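Local coordinates for uncharacterized protein (Exiguobacterium sibiricum, PDB 3B77) that is of unknown function but carries a bacterial pleckstrin homology domain and a helical region that probably mediates oligomerisation, at residues Gln6-Asp11 with Tyr31-Ser36. Numbering follows the deposited sequence.
Sequences QVIHPD and YFLIKS
Gln-6 and Lys-35 form a hydrogen-bonded antiparallel pair, Gln-6 N reaching Lys-35 O at 2.7 Å and Lys-35 N returning to Gln-6 O, where the short strand 6-7 lines the edge of strand 30-35 as the outermost strand, within this chain, of one sheet of the PH domain. The register carries on through the non-hydrogen-bonded pair Val-7 and Ile-34 to a third, nearly straight bond from Ile-8 N to Leu-33 O (171° at the hydrogen). Beyond it the two chain segments diverge, and a water bridges them, donating to Ile-8 O and accepting a weak bond from Leu-33 N.

Gln-6 and Lys-35 share one face of the sheet, Val-7 and Ile-34 the other, the alternation expected along a strand. Val-7 CB branches so that CG1 lies anti to the backbone N (chi1 177°) and CG2 beside it; both methyls come obliquely to CE1 and CZ of Phe-32, CG1 standing 3.8 Å from CZ. Val-7 also touches Val-103 of strand 97-104, in the other sheet, and His-110 of helix 108-146. An alanine here would probably leave CE1 and CZ of Phe-32 without their methyl neighbours and open a gap beside the ring.

Ile-8 points toward strand 30-35 and can be followed outward: CB lies 3.9 Å from Leu-33 O, CG1 packs against Leu-33 CG at 4.0 Å, and the terminal CD1 rests 3.7 Å from Lys-35 CB.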
loop_
_atom_site.group_PDB
_atom_site.type_symbol
_atom_site.label_atom_id
_atom_site.label_comp_id
_atom_site.label_asym_id
_atom_site.label_seq_id
_atom_site.Cartn_x
_atom_site.Cartn_y
_atom_site.Cartn_z
ATOM N N GLN A 6 7.935 42.726 53.835
ATOM C CA GLN A 6 8.930 42.412 54.853
ATOM C C GLN A 6 9.176 40.912 54.934
ATOM O O GLN A 6 8.241 40.132 55.045
ATOM C CB GLN A 6 8.463 42.889 56.243
ATOM C CG GLN A 6 8.095 44.384 56.374
ATOM C CD GLN A 6 9.278 45.315 56.262
ATOM O OE1 GLN A 6 10.333 45.074 56.833
ATOM N NE2 GLN A 6 9.100 46.398 55.527
ATOM N N VAL A 7 10.440 40.521 54.902
ATOM C CA VAL A 7 10.810 39.146 55.144
ATOM C C VAL A 7 10.582 38.870 56.622
ATOM O O VAL A 7 11.127 39.571 57.485
ATOM C CB VAL A 7 12.279 38.887 54.787
ATOM C CG1 VAL A 7 12.666 37.449 55.116
ATOM C CG2 VAL A 7 12.530 39.201 53.311
ATOM N N ILE A 8 9.755 37.870 56.912
ATOM C CA ILE A 8 9.430 37.515 58.281
ATOM C C ILE A 8 10.460 36.515 58.804
ATOM O O ILE A 8 10.922 35.652 58.073
ATOM C CB ILE A 8 8.021 36.899 58.367
ATOM C CG1 ILE A 8 6.954 37.817 57.729
ATOM C CG2 ILE A 8 7.684 36.539 59.789
ATOM C CD1 ILE A 8 6.929 39.244 58.216
ATOM N N HIS A 9 10.806 36.634 60.076
ATOM C CA HIS A 9 11.737 35.732 60.729
ATOM C C HIS A 9 10.987 34.434 61.068
ATOM O O HIS A 9 9.820 34.480 61.418
ATOM C CB HIS A 9 12.263 36.395 62.009
ATOM C CG HIS A 9 13.401 35.667 62.650
ATOM N ND1 HIS A 9 13.217 34.621 63.527
ATOM C CD2 HIS A 9 14.738 35.839 62.550
ATOM C CE1 HIS A 9 14.391 34.170 63.928
ATOM N NE2 HIS A 9 15.331 34.894 63.352
ATOM N N PRO A 10 11.642 33.273 60.934
ATOM C CA PRO A 10 11.098 31.958 61.293
ATOM C C PRO A 10 10.341 31.846 62.618
ATOM O O PRO A 10 9.411 31.045 62.726
ATOM C CB PRO A 10 12.343 31.079 61.355
ATOM C CG PRO A 10 13.275 31.684 60.386
ATOM C CD PRO A 10 12.978 33.152 60.329
ATOM N N ASP A 11 10.758 32.609 63.621
ATOM C CA ASP A 11 10.092 32.603 64.928
ATOM C C ASP A 11 8.663 33.104 64.859
ATOM O O ASP A 11 7.837 32.730 65.700
ATOM C CB ASP A 11 10.835 33.482 65.930
ATOM C CG ASP A 11 12.234 33.012 66.200
ATOM O OD1 ASP A 11 12.610 31.922 65.722
ATOM O OD2 ASP A 11 12.965 33.751 66.885
ATOM N N TYR A 31 9.450 27.916 54.507
ATOM C CA TYR A 31 10.870 28.254 54.386
ATOM C C TYR A 31 11.120 29.729 54.132
ATOM O O TYR A 31 12.231 30.202 54.319
ATOM C CB TYR A 31 11.521 27.437 53.280
ATOM C CG TYR A 31 11.807 26.010 53.675
ATOM C CD1 TYR A 31 10.856 25.028 53.496
ATOM C CD2 TYR A 31 13.034 25.649 54.233
ATOM C CE1 TYR A 31 11.092 23.727 53.852
ATOM C CE2 TYR A 31 13.281 24.339 54.602
ATOM C CZ TYR A 31 12.296 23.384 54.398
ATOM O OH TYR A 31 12.488 22.069 54.734
ATOM N N PHE A 32 10.106 30.476 53.720
ATOM C CA PHE A 32 10.308 31.883 53.434
ATOM C C PHE A 32 8.966 32.565 53.376
ATOM O O PHE A 32 8.068 32.095 52.696
ATOM C CB PHE A 32 11.028 32.036 52.107
ATOM C CG PHE A 32 11.901 33.260 52.038
ATOM C CD1 PHE A 32 11.392 34.494 51.611
ATOM C CD2 PHE A 32 13.239 33.187 52.404
ATOM C CE1 PHE A 32 12.208 35.619 51.564
ATOM C CE2 PHE A 32 14.035 34.291 52.341
ATOM C CZ PHE A 32 13.523 35.507 51.920
ATOM N N LEU A 33 8.819 33.656 54.112
ATOM C CA LEU A 33 7.561 34.381 54.154
ATOM C C LEU A 33 7.861 35.859 53.983
ATOM O O LEU A 33 8.821 36.386 54.561
ATOM C CB LEU A 33 6.813 34.090 55.453
ATOM C CG LEU A 33 5.427 34.695 55.722
ATOM C CD1 LEU A 33 4.394 34.389 54.675
ATOM C CD2 LEU A 33 4.956 34.168 57.030
ATOM N N ILE A 34 7.077 36.491 53.121
ATOM C CA ILE A 34 7.155 37.909 52.849
ATOM C C ILE A 34 5.755 38.417 53.104
ATOM O O ILE A 34 4.776 37.914 52.525
ATOM C CB ILE A 34 7.521 38.205 51.391
ATOM C CG1 ILE A 34 8.945 37.725 51.084
ATOM C CG2 ILE A 34 7.355 39.704 51.099
ATOM C CD1 ILE A 34 9.311 37.757 49.620
ATOM N N LYS A 35 5.654 39.371 54.019
ATOM C CA LYS A 35 4.378 39.945 54.370
ATOM C C LYS A 35 4.382 41.422 54.005
ATOM O O LYS A 35 5.297 42.152 54.332
ATOM C CB LYS A 35 4.075 39.740 55.862
ATOM C CG LYS A 35 2.580 39.927 56.226
ATOM C CD LYS A 35 2.327 39.936 57.747
ATOM C CE LYS A 35 2.605 38.578 58.420
ATOM N NZ LYS A 35 2.483 38.649 59.927
ATOM N N SER A 36 3.363 41.813 53.267
ATOM C CA SER A 36 3.083 43.187 52.945
ATOM C C SER A 36 1.728 43.567 53.576
ATOM O O SER A 36 1.025 42.750 54.194
ATOM C CB SER A 36 3.074 43.368 51.426
ATOM O OG SER A 36 1.892 43.999 50.944
HETATM O O HOH W 1 11.624 34.071 55.826
#